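Local coordinates for putative agmatine deiminase (Streptococcus mutans, PDB 2EWO), which probably catalyses the hydrolysis of agmatine to N-carbamoylputrescine and ammonia, at residues D168-V173 against D263-P268; G233-I238 against L269-M274; E60-C65 against H84-I89; Q26-W31 against Q364-T369. One frame throughout, in Å; residues are numbered along the deposited sequence.

Contact 1: D168-V173 against D263-P268; sequences DGEGTV and DAKGRP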
# COMPACT_ATOMS: atom_id res chain seq x y z
N ASP A 168 -27.28 -29.66 -2.72
CA ASP A 168 -28.61 -29.70 -3.30
C ASP A 168 -29.56 -29.29 -2.16
O ASP A 168 -29.31 -29.59 -0.99
CB ASP A 168 -28.95 -31.11 -3.83
CG ASP A 168 -29.22 -32.13 -2.71
OD1 ASP A 168 -28.29 -32.45 -1.94
OD2 ASP A 168 -30.36 -32.61 -2.62
N GLY A 169 -30.62 -28.57 -2.50
CA GLY A 169 -31.57 -28.12 -1.50
C GLY A 169 -31.61 -28.90 -0.20
O GLY A 169 -31.43 -28.32 0.88
N GLU A 170 -31.83 -30.22 -0.28
CA GLU A 170 -31.93 -31.05 0.93
C GLU A 170 -30.67 -31.79 1.39
O GLU A 170 -29.84 -32.21 0.59
CB GLU A 170 -33.08 -32.05 0.80
CG GLU A 170 -33.29 -32.64 -0.60
CD GLU A 170 -34.25 -31.81 -1.46
OE1 GLU A 170 -33.94 -30.63 -1.75
OE2 GLU A 170 -35.33 -32.33 -1.84
N GLY A 171 -30.58 -31.93 2.71
CA GLY A 171 -29.46 -32.58 3.38
C GLY A 171 -28.43 -33.42 2.65
O GLY A 171 -28.17 -34.56 3.04
N THR A 172 -27.81 -32.88 1.62
CA THR A 172 -26.81 -33.65 0.89
C THR A 172 -25.79 -32.74 0.26
O THR A 172 -26.13 -31.69 -0.28
CB THR A 172 -27.45 -34.52 -0.20
OG1 THR A 172 -28.42 -35.40 0.38
CG2 THR A 172 -26.38 -35.36 -0.90
N VAL A 173 -24.52 -33.13 0.32
CA VAL A 173 -23.47 -32.33 -0.27
C VAL A 173 -22.50 -33.23 -1.01
O VAL A 173 -22.39 -34.42 -0.71
CB VAL A 173 -22.72 -31.52 0.81
CG1 VAL A 173 -22.09 -32.47 1.82
CG2 VAL A 173 -21.69 -30.63 0.17
N ASP A 263 -29.18 -39.88 -2.75
CA ASP A 263 -29.08 -38.75 -1.83
C ASP A 263 -29.78 -38.98 -0.49
O ASP A 263 -30.05 -40.12 -0.10
CB ASP A 263 -29.61 -37.47 -2.48
CG ASP A 263 -31.03 -37.61 -2.99
OD1 ASP A 263 -31.93 -37.99 -2.21
OD2 ASP A 263 -31.24 -37.32 -4.19
N ALA A 264 -30.07 -37.89 0.21
CA ALA A 264 -30.71 -37.95 1.50
C ALA A 264 -32.16 -38.39 1.41
O ALA A 264 -32.54 -39.41 1.98
CB ALA A 264 -30.63 -36.60 2.19
N LYS A 265 -32.96 -37.62 0.69
CA LYS A 265 -34.38 -37.95 0.56
C LYS A 265 -34.64 -39.33 -0.04
O LYS A 265 -35.76 -39.85 0.04
CB LYS A 265 -35.11 -36.86 -0.23
CG LYS A 265 -35.27 -35.57 0.56
CD LYS A 265 -36.35 -34.65 -0.02
CE LYS A 265 -36.59 -33.44 0.90
NZ LYS A 265 -37.73 -32.56 0.47
N GLY A 266 -33.61 -39.93 -0.64
CA GLY A 266 -33.76 -41.27 -1.19
C GLY A 266 -33.70 -41.46 -2.70
O GLY A 266 -33.26 -42.52 -3.16
N ARG A 267 -34.14 -40.47 -3.47
CA ARG A 267 -34.13 -40.59 -4.92
C ARG A 267 -32.75 -40.90 -5.47
O ARG A 267 -31.73 -40.50 -4.91
CB ARG A 267 -34.66 -39.32 -5.56
CG ARG A 267 -34.15 -38.05 -4.93
CD ARG A 267 -34.82 -36.84 -5.55
NE ARG A 267 -34.91 -35.71 -4.63
CZ ARG A 267 -33.87 -35.06 -4.11
NH1 ARG A 267 -32.63 -35.42 -4.42
NH2 ARG A 267 -34.08 -34.05 -3.29
N PRO A 268 -32.69 -41.65 -6.59
CA PRO A 268 -31.41 -42.01 -7.21
C PRO A 268 -30.89 -40.78 -7.93
O PRO A 268 -31.65 -39.86 -8.24
CB PRO A 268 -31.80 -43.13 -8.16
CG PRO A 268 -33.17 -42.72 -8.61
CD PRO A 268 -33.82 -42.26 -7.32

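Contact 2: G233-I238 against L269-M274; sequences GEVACI and LKVHKM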
# COMPACT_ATOMS: atom_id res chain seq x y z
N GLY A 233 -31.40 -34.01 -6.91
CA GLY A 233 -31.55 -35.38 -7.37
C GLY A 233 -30.74 -35.60 -8.64
O GLY A 233 -30.03 -36.59 -8.76
N GLU A 234 -30.86 -34.67 -9.59
CA GLU A 234 -30.11 -34.78 -10.84
C GLU A 234 -28.79 -34.03 -10.70
O GLU A 234 -28.73 -32.96 -10.07
CB GLU A 234 -30.92 -34.22 -12.00
CG GLU A 234 -32.23 -34.95 -12.25
CD GLU A 234 -33.00 -34.34 -13.40
OE1 GLU A 234 -32.45 -34.29 -14.52
OE2 GLU A 234 -34.16 -33.92 -13.19
N VAL A 235 -27.73 -34.58 -11.28
CA VAL A 235 -26.41 -33.97 -11.17
C VAL A 235 -25.69 -33.90 -12.51
O VAL A 235 -26.19 -34.39 -13.51
CB VAL A 235 -25.54 -34.78 -10.20
CG1 VAL A 235 -26.28 -34.95 -8.89
CG2 VAL A 235 -25.22 -36.15 -10.80
N ALA A 236 -24.52 -33.27 -12.52
CA ALA A 236 -23.75 -33.18 -13.75
C ALA A 236 -22.49 -33.97 -13.50
O ALA A 236 -22.21 -34.38 -12.37
CB ALA A 236 -23.42 -31.74 -14.08
N CYS A 237 -21.72 -34.19 -14.56
CA CYS A 237 -20.48 -34.93 -14.42
C CYS A 237 -19.75 -35.04 -15.75
O CYS A 237 -20.36 -35.36 -16.77
CB CYS A 237 -20.75 -36.32 -13.86
SG CYS A 237 -19.24 -37.20 -13.42
N ILE A 238 -18.45 -34.78 -15.73
CA ILE A 238 -17.67 -34.88 -16.95
C ILE A 238 -17.55 -36.35 -17.34
O ILE A 238 -17.51 -37.22 -16.46
CB ILE A 238 -16.23 -34.30 -16.78
CG1 ILE A 238 -15.61 -34.83 -15.48
CG2 ILE A 238 -16.28 -32.78 -16.79
CD1 ILE A 238 -14.20 -34.34 -15.24
N LEU A 269 -29.59 -40.74 -8.19
CA LEU A 269 -29.02 -39.58 -8.87
C LEU A 269 -29.00 -39.71 -10.38
O LEU A 269 -28.18 -40.43 -10.94
CB LEU A 269 -27.61 -39.30 -8.35
CG LEU A 269 -27.52 -38.44 -7.09
CD1 LEU A 269 -28.20 -39.12 -5.92
CD2 LEU A 269 -26.07 -38.18 -6.78
N LYS A 270 -29.91 -39.00 -11.03
CA LYS A 270 -29.99 -39.01 -12.48
C LYS A 270 -28.75 -38.31 -13.03
O LYS A 270 -28.81 -37.14 -13.40
CB LYS A 270 -31.25 -38.27 -12.93
CG LYS A 270 -31.44 -38.26 -14.43
CD LYS A 270 -32.62 -37.38 -14.82
CE LYS A 270 -32.92 -37.51 -16.30
NZ LYS A 270 -31.73 -37.19 -17.13
N VAL A 271 -27.64 -39.04 -13.08
CA VAL A 271 -26.37 -38.49 -13.57
C VAL A 271 -26.41 -38.01 -15.03
O VAL A 271 -26.95 -38.69 -15.90
CB VAL A 271 -25.25 -39.56 -13.47
CG1 VAL A 271 -23.91 -38.94 -13.86
CG2 VAL A 271 -25.20 -40.14 -12.07
N HIS A 272 -25.84 -36.84 -15.30
CA HIS A 272 -25.81 -36.34 -16.68
C HIS A 272 -24.41 -36.46 -17.25
O HIS A 272 -23.52 -37.01 -16.60
CB HIS A 272 -26.26 -34.89 -16.78
CG HIS A 272 -27.74 -34.71 -16.70
ND1 HIS A 272 -28.39 -33.63 -17.24
CD2 HIS A 272 -28.70 -35.47 -16.12
CE1 HIS A 272 -29.68 -33.72 -17.00
NE2 HIS A 272 -29.90 -34.83 -16.32
N LYS A 273 -24.23 -35.96 -18.46
CA LYS A 273 -22.93 -36.05 -19.08
C LYS A 273 -22.44 -34.76 -19.72
O LYS A 273 -23.08 -34.21 -20.62
CB LYS A 273 -22.91 -37.16 -20.12
CG LYS A 273 -22.75 -38.56 -19.55
CD LYS A 273 -22.48 -39.56 -20.66
CE LYS A 273 -22.34 -40.98 -20.16
NZ LYS A 273 -22.02 -41.92 -21.27
N MSE A 274 -21.30 -34.28 -19.23
CA MSE A 274 -20.68 -33.07 -19.75
C MSE A 274 -19.49 -33.58 -20.55
O MSE A 274 -19.05 -34.71 -20.36
CB MSE A 274 -20.19 -32.19 -18.58
CG MSE A 274 -19.63 -30.81 -18.98
SE MSE A 274 -20.98 -29.58 -19.74
CE MSE A 274 -22.06 -29.35 -18.13

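Contact 3: E60-C65 against H84-I89; sequences EPVSLC and HNIRII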
# COMPACT_ATOMS: atom_id res chain seq x y z
N GLU A 60 -28.93 -10.86 -13.46
CA GLU A 60 -28.99 -10.29 -12.12
C GLU A 60 -27.83 -9.33 -11.95
O GLU A 60 -26.97 -9.22 -12.82
CB GLU A 60 -28.90 -11.39 -11.06
CG GLU A 60 -27.97 -12.55 -11.43
CD GLU A 60 -27.81 -13.56 -10.31
OE1 GLU A 60 -28.77 -13.76 -9.54
OE2 GLU A 60 -26.73 -14.17 -10.21
N PRO A 61 -27.79 -8.61 -10.83
CA PRO A 61 -26.70 -7.66 -10.57
C PRO A 61 -25.40 -8.34 -10.14
O PRO A 61 -25.39 -9.44 -9.57
CB PRO A 61 -27.27 -6.77 -9.48
CG PRO A 61 -28.15 -7.72 -8.73
CD PRO A 61 -28.87 -8.43 -9.84
N VAL A 62 -24.30 -7.66 -10.45
CA VAL A 62 -22.97 -8.14 -10.11
C VAL A 62 -22.28 -7.17 -9.17
O VAL A 62 -22.37 -5.94 -9.33
CB VAL A 62 -22.06 -8.26 -11.34
CG1 VAL A 62 -20.81 -9.02 -10.95
CG2 VAL A 62 -22.78 -8.94 -12.49
N SER A 63 -21.59 -7.75 -8.18
CA SER A 63 -20.83 -7.01 -7.16
C SER A 63 -19.36 -7.30 -7.39
O SER A 63 -18.81 -8.25 -6.85
CB SER A 63 -21.23 -7.46 -5.76
OG SER A 63 -22.49 -6.92 -5.41
N LEU A 64 -18.74 -6.47 -8.21
CA LEU A 64 -17.35 -6.58 -8.57
C LEU A 64 -16.44 -5.90 -7.53
O LEU A 64 -16.42 -4.67 -7.44
CB LEU A 64 -17.18 -5.93 -9.95
CG LEU A 64 -15.90 -6.17 -10.72
CD1 LEU A 64 -15.82 -7.65 -11.04
CD2 LEU A 64 -15.87 -5.33 -11.97
N CYS A 65 -15.69 -6.68 -6.75
CA CYS A 65 -14.82 -6.10 -5.72
C CYS A 65 -13.37 -5.99 -6.14
O CYS A 65 -12.68 -7.00 -6.25
CB CYS A 65 -14.89 -6.96 -4.47
SG CYS A 65 -16.54 -7.47 -4.09
N HIS A 84 -24.74 -1.23 -16.38
CA HIS A 84 -26.14 -1.49 -16.05
C HIS A 84 -26.36 -1.74 -14.55
O HIS A 84 -26.59 -0.80 -13.79
CB HIS A 84 -26.66 -2.67 -16.89
CG HIS A 84 -28.12 -2.96 -16.68
ND1 HIS A 84 -29.02 -2.00 -16.27
CD2 HIS A 84 -28.83 -4.10 -16.84
CE1 HIS A 84 -30.22 -2.53 -16.18
NE2 HIS A 84 -30.14 -3.81 -16.52
N ASN A 85 -26.28 -3.00 -14.14
CA ASN A 85 -26.49 -3.36 -12.74
C ASN A 85 -25.24 -3.94 -12.08
O ASN A 85 -25.32 -4.80 -11.20
CB ASN A 85 -27.65 -4.34 -12.65
CG ASN A 85 -27.40 -5.60 -13.46
OD1 ASN A 85 -26.72 -5.56 -14.50
ND2 ASN A 85 -27.97 -6.72 -13.02
N ILE A 86 -24.08 -3.45 -12.52
CA ILE A 86 -22.80 -3.88 -11.99
C ILE A 86 -22.22 -2.77 -11.10
O ILE A 86 -22.03 -1.64 -11.57
CB ILE A 86 -21.81 -4.18 -13.14
CG1 ILE A 86 -22.31 -5.34 -13.99
CG2 ILE A 86 -20.43 -4.50 -12.58
CD1 ILE A 86 -21.42 -5.65 -15.17
N ARG A 87 -21.96 -3.09 -9.83
CA ARG A 87 -21.38 -2.11 -8.91
C ARG A 87 -19.96 -2.50 -8.53
O ARG A 87 -19.67 -3.67 -8.24
CB ARG A 87 -22.21 -1.97 -7.63
CG ARG A 87 -22.24 -3.19 -6.72
CD ARG A 87 -22.95 -2.84 -5.41
NE ARG A 87 -23.09 -3.99 -4.52
CZ ARG A 87 -23.66 -3.92 -3.32
NH1 ARG A 87 -24.13 -2.77 -2.88
NH2 ARG A 87 -23.77 -5.01 -2.56
N ILE A 88 -19.07 -1.52 -8.53
CA ILE A 88 -17.68 -1.76 -8.17
C ILE A 88 -17.43 -1.33 -6.73
O ILE A 88 -17.44 -0.14 -6.44
CB ILE A 88 -16.72 -0.97 -9.09
CG1 ILE A 88 -16.91 -1.38 -10.56
CG2 ILE A 88 -15.31 -1.24 -8.67
CD1 ILE A 88 -18.18 -0.85 -11.21
N ILE A 89 -17.23 -2.29 -5.83
CA ILE A 89 -16.94 -1.97 -4.43
C ILE A 89 -15.45 -2.20 -4.18
O ILE A 89 -14.87 -3.15 -4.69
CB ILE A 89 -17.74 -2.83 -3.39
CG1 ILE A 89 -17.54 -4.32 -3.66
CG2 ILE A 89 -19.22 -2.47 -3.44
CD1 ILE A 89 -18.22 -4.81 -4.92

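Contact 4: Q26-W31 against Q364-T369; sequences QIWMLW and QQQPAT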
# COMPACT_ATOMS: atom_id res chain seq x y z
N GLN A 26 -27.83 -11.67 -6.36
CA GLN A 26 -26.72 -11.18 -7.18
C GLN A 26 -25.54 -12.10 -7.13
O GLN A 26 -25.60 -13.18 -6.55
CB GLN A 26 -26.27 -9.81 -6.69
CG GLN A 26 -25.95 -9.80 -5.20
CD GLN A 26 -25.42 -8.47 -4.71
OE1 GLN A 26 -25.55 -8.15 -3.52
NE2 GLN A 26 -24.81 -7.70 -5.61
N ILE A 27 -24.45 -11.66 -7.75
CA ILE A 27 -23.23 -12.44 -7.75
C ILE A 27 -22.01 -11.61 -7.40
O ILE A 27 -21.85 -10.48 -7.86
CB ILE A 27 -22.98 -13.10 -9.10
CG1 ILE A 27 -23.91 -14.30 -9.25
CG2 ILE A 27 -21.52 -13.54 -9.22
CD1 ILE A 27 -23.82 -14.96 -10.60
N TRP A 28 -21.15 -12.20 -6.57
CA TRP A 28 -19.93 -11.56 -6.13
C TRP A 28 -18.73 -12.14 -6.87
O TRP A 28 -18.66 -13.34 -7.09
CB TRP A 28 -19.72 -11.79 -4.63
CG TRP A 28 -20.79 -11.17 -3.76
CD1 TRP A 28 -21.99 -11.73 -3.39
CD2 TRP A 28 -20.74 -9.88 -3.15
NE1 TRP A 28 -22.69 -10.87 -2.59
CE2 TRP A 28 -21.95 -9.72 -2.43
CE3 TRP A 28 -19.80 -8.84 -3.14
CZ2 TRP A 28 -22.24 -8.57 -1.71
CZ3 TRP A 28 -20.09 -7.69 -2.43
CH2 TRP A 28 -21.30 -7.57 -1.72
N MSE A 29 -17.79 -11.26 -7.24
CA MSE A 29 -16.55 -11.67 -7.89
C MSE A 29 -15.42 -10.64 -7.69
O MSE A 29 -15.65 -9.43 -7.70
CB MSE A 29 -16.78 -11.97 -9.38
CG MSE A 29 -17.41 -10.87 -10.24
SE MSE A 29 -17.65 -11.41 -12.15
CE MSE A 29 -15.81 -11.18 -12.78
N LEU A 30 -14.21 -11.16 -7.48
CA LEU A 30 -13.03 -10.33 -7.24
C LEU A 30 -12.37 -9.77 -8.51
O LEU A 30 -13.02 -9.65 -9.55
CB LEU A 30 -12.00 -11.12 -6.43
CG LEU A 30 -12.34 -11.34 -4.95
CD1 LEU A 30 -11.40 -12.37 -4.36
CD2 LEU A 30 -12.25 -10.01 -4.19
N TRP A 31 -11.10 -9.41 -8.43
CA TRP A 31 -10.40 -8.84 -9.58
C TRP A 31 -8.94 -9.25 -9.62
O TRP A 31 -8.17 -8.91 -8.72
CB TRP A 31 -10.50 -7.32 -9.53
CG TRP A 31 -10.04 -6.63 -10.77
CD1 TRP A 31 -8.82 -6.05 -11.00
CD2 TRP A 31 -10.83 -6.37 -11.94
NE1 TRP A 31 -8.80 -5.44 -12.24
CE2 TRP A 31 -10.02 -5.63 -12.83
CE3 TRP A 31 -12.14 -6.70 -12.31
CZ2 TRP A 31 -10.49 -5.20 -14.07
CZ3 TRP A 31 -12.60 -6.28 -13.54
CH2 TRP A 31 -11.78 -5.54 -14.41
N GLN A 364 -19.35 -16.05 -6.83
CA GLN A 364 -20.02 -16.42 -5.59
C GLN A 364 -21.36 -15.71 -5.55
O GLN A 364 -21.42 -14.48 -5.45
CB GLN A 364 -19.15 -16.00 -4.40
CG GLN A 364 -19.83 -16.23 -3.05
CD GLN A 364 -20.14 -17.71 -2.79
OE1 GLN A 364 -19.23 -18.53 -2.78
NE2 GLN A 364 -21.38 -18.09 -2.58
N GLN A 365 -22.41 -16.49 -5.63
CA GLN A 365 -23.76 -15.93 -5.66
C GLN A 365 -24.38 -15.89 -4.26
O GLN A 365 -24.08 -16.73 -3.40
CB GLN A 365 -24.64 -16.76 -6.60
CG GLN A 365 -25.32 -17.95 -5.92
CD GLN A 365 -24.32 -19.01 -5.46
OE1 GLN A 365 -23.19 -19.05 -5.94
NE2 GLN A 365 -24.69 -19.89 -4.54
N GLN A 366 -25.21 -14.87 -4.11
CA GLN A 366 -25.94 -14.58 -2.88
C GLN A 366 -27.43 -14.88 -3.10
O GLN A 366 -28.08 -14.25 -3.95
CB GLN A 366 -25.73 -13.10 -2.52
CG GLN A 366 -26.65 -12.60 -1.40
CD GLN A 366 -26.70 -11.07 -1.32
OE1 GLN A 366 -27.45 -10.52 -0.52
NE2 GLN A 366 -25.95 -10.35 -2.13
N PRO A 367 -28.02 -15.85 -2.38
CA PRO A 367 -29.44 -16.19 -2.53
C PRO A 367 -30.34 -15.05 -2.10
O PRO A 367 -30.16 -14.52 -0.97
CB PRO A 367 -29.64 -17.35 -1.58
CG PRO A 367 -28.32 -17.61 -0.88
CD PRO A 367 -27.29 -16.64 -1.39
N ALA A 368 -31.30 -14.70 -2.96
CA ALA A 368 -32.28 -13.61 -2.67
C ALA A 368 -33.10 -13.98 -1.43
O ALA A 368 -33.01 -15.10 -0.91
CB ALA A 368 -33.22 -13.41 -3.85
N THR A 369 -33.91 -13.03 -0.95
CA THR A 369 -34.67 -13.29 0.29
C THR A 369 -36.14 -12.78 0.31
O THR A 369 -37.09 -13.55 0.13
CB THR A 369 -33.97 -12.65 1.49
OG1 THR A 369 -34.44 -13.24 2.70
CG2 THR A 369 -34.20 -11.14 1.61

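Contact 1: D168-V173 against D263-P268
Thr172 OG1 is gripped from two sides of the contact: it accepts the backbone N-H of Ala264, N to OG1 3.0 Å, and gives its own proton to Gly171 O, 2.8 Å from OG1. The setting is the tight turn of the hairpin that joins strand 165-168 to strand 172-176, docked on the loop 263-268 that follows helix 248-259. The Thr172 hydroxyl lies beside its own backbone N (chi1 -58°), on the side of the loop, and it sits well above the carbonyl plane of Gly171. Ala264 CB rests on the turn, 3.3 Å from Gly171 O, and Ala264 also packs on Val205. Further out runs a salt-bridge network. Glu170, bent at chi2 (-90°), crosses Lys265 at about a right angle, its OE2 3.3 Å from Lys265 NZ. The same oxygen also faces Arg267 NH2 at the edge of the guanidinium, although the place of NH2 is less sure. Asp263 appears to join through Arg267, a link that is doubtful in the model. Pro232 lies against both Glu170 and Arg267, and Phe229 of strand 227-231 meets Asp168 and Thr172. Asp168 reaches toward Arg267 tip to tip, but its OD2 stays about 4.0 Å from the uncertainly placed NH1, beyond a salt bridge.

Contact 2: G233-I238 against L269-M274
The His272 imidazole and the Glu234 carboxylate meet obliquely, their planes 46° apart, with His272 NE2 giving a weak bond to Glu234 OE1 at 3.2 Å. The ring carbons CG and CD2 also lie close to Val235 O, and Ile230 and Met338 of helix 328-338 pack against the same side chain. This is the parallel pairing in a beta-alpha-beta unit: strand 234-237 leads through helix 248-259 to strand 270-271, and the two segments run roughly parallel. Their backbone bonds are mostly weak, with Lys270 N on Gly233 O, Val235 N on Lys270 O and His272 N on Val235 O. Lys270 also forms the centre of an inverse gamma turn. Glu234 and Lys270 lie side by side and point the same way, the lysine CD 3.1 Å from OE1, while the ion pair itself is long, 4.0 Å from NZ to OE1. The stronger partner of the carboxylate is Arg231, which takes OE2. On the opposite face Val235 spreads its branches: CG1, beside the backbone N (chi1 -53°), meets Leu269 CD2 at 3.9 Å, and CG2 lies 4.2 Å from Val271 CG2. Val271 CG1 in turn touches Cys237 CB, and Leu258 of helix 248-259 covers Cys237 and Val271. At the far end Met274 N donates to Cys237 O at 2.8 Å, a nearly straight bond (163°), unlike the weak ones before it.

Contact 3: E60-C65 against H84-I89
Val62 pairs with Ile86 in two parallel strands, 62-65 and 86-89, whose axes pass 4.7 Å apart at an angle of 26°. The backbone bonds alternate regularly between them: Val62 N to Asn85 O, Arg87 N to Val62 O (2.9 Å), Leu64 N to Arg87 O and Ile89 N to Leu64 O. Helix 71-79 connects the strands, making a beta-alpha-beta unit. One face of the pair is apolar. Val62 CG2 and Ile86 CG1 lie side by side at 3.9 Å, Leu64 CD2 meets Ile88 CG1 at 4.3 Å, and helices 43-57 and 71-79 cover this face. The other face carries Ser63, Cys65, Arg87 and Ile89. Arg87 starts with CG between the backbone N and the carbonyl carbon (chi1 67°) and runs extended to NE, which donates to Ser63 OG at 3.1 Å in the guanidinium plane. Ile89 CD1 touches Cys65 SG nearby. On the outer side of strand 86-90, Ile88 N is taken by Glu146 OE1 of a neighbouring subunit, and Ile147 of that subunit packs on Arg87 and Ile89. Apolar packing thus anchors one face to the helices, while Arg87, Ile89 and the outer backbone edge of strand 86-90 meet the other subunit.

Contact 4: Q26-W31 against Q364-T369
Trp28 turns the edge of its indole to the partner strand: CB stands 3.3 Å from Gln364 O, the same oxygen that accepts the Trp28 backbone N-H. CG lies beside the backbone N (chi1 -63°). CD1 is 3.5 Å from Gln364 O, which sits at the ring edge in its plane, and NE1 comes 3.8 Å from Gln366 CB, likewise at the edge. The far part of the ring nears the rest of the Gln366 side chain, whose amide orientation is uncertain. Ser63, Cys65 and Glu148 also pack against this indole. The backbone frame is antiparallel, with strand 26-29 and strand 364-367 at 148°, so that the C-terminal strand closes a mixed sheet begun near the N-terminus. Gln26 with Gln366 and Trp28 with Gln364 are hydrogen-bonded pairs, Gln366 N donating to Gln26 O at 3.0 Å (175°), whereas Ile27 with Gln365 is a non-hydrogen-bonded pair. On the face of that middle pair, Ile27 CG1 meets Gln365 CB at 3.7 Å, and Gln365 then bends away to place OE1 on Arg99. Gln364 also leads away from strand 26-29, bent at chi2, and folds back on its own strand, where NE2 donates to Gln365 O at 3.1 Å. Strand 364-367 is outermost in its sheet within this chain, and Gln365 O faces away from residues 26-29. At this buried edge two side-chain bonds, Gln364 NE2 to Gln365 O and Gln365 OE1 with Arg99, therefore supplement the strand pairing.

Overall arrangement
Contacts 3 and 4 belong to one four-stranded sheet: strands 62-66 and 24-29 are neighbours, and Ser63 N lies 2.8 Å from Ile27 O as a probable hydrogen bond. Both are buried and held by regular strand pairing. Contact 3 faces a neighbouring subunit at its outer strand, whereas contact 4 closes the chain over more than three hundred residues and encloses the other three contacts along the sequence. Contacts 1 and 2 adjoin, their second segments being consecutive, but they are only partly buried. Contact 2 pairs its strands loosely, and contact 1 joins a hairpin to a loop by one backbone-to-hydroxyl bond and a salt-bridge network. Contacts 1 and 3 have centres about 33 Å apart.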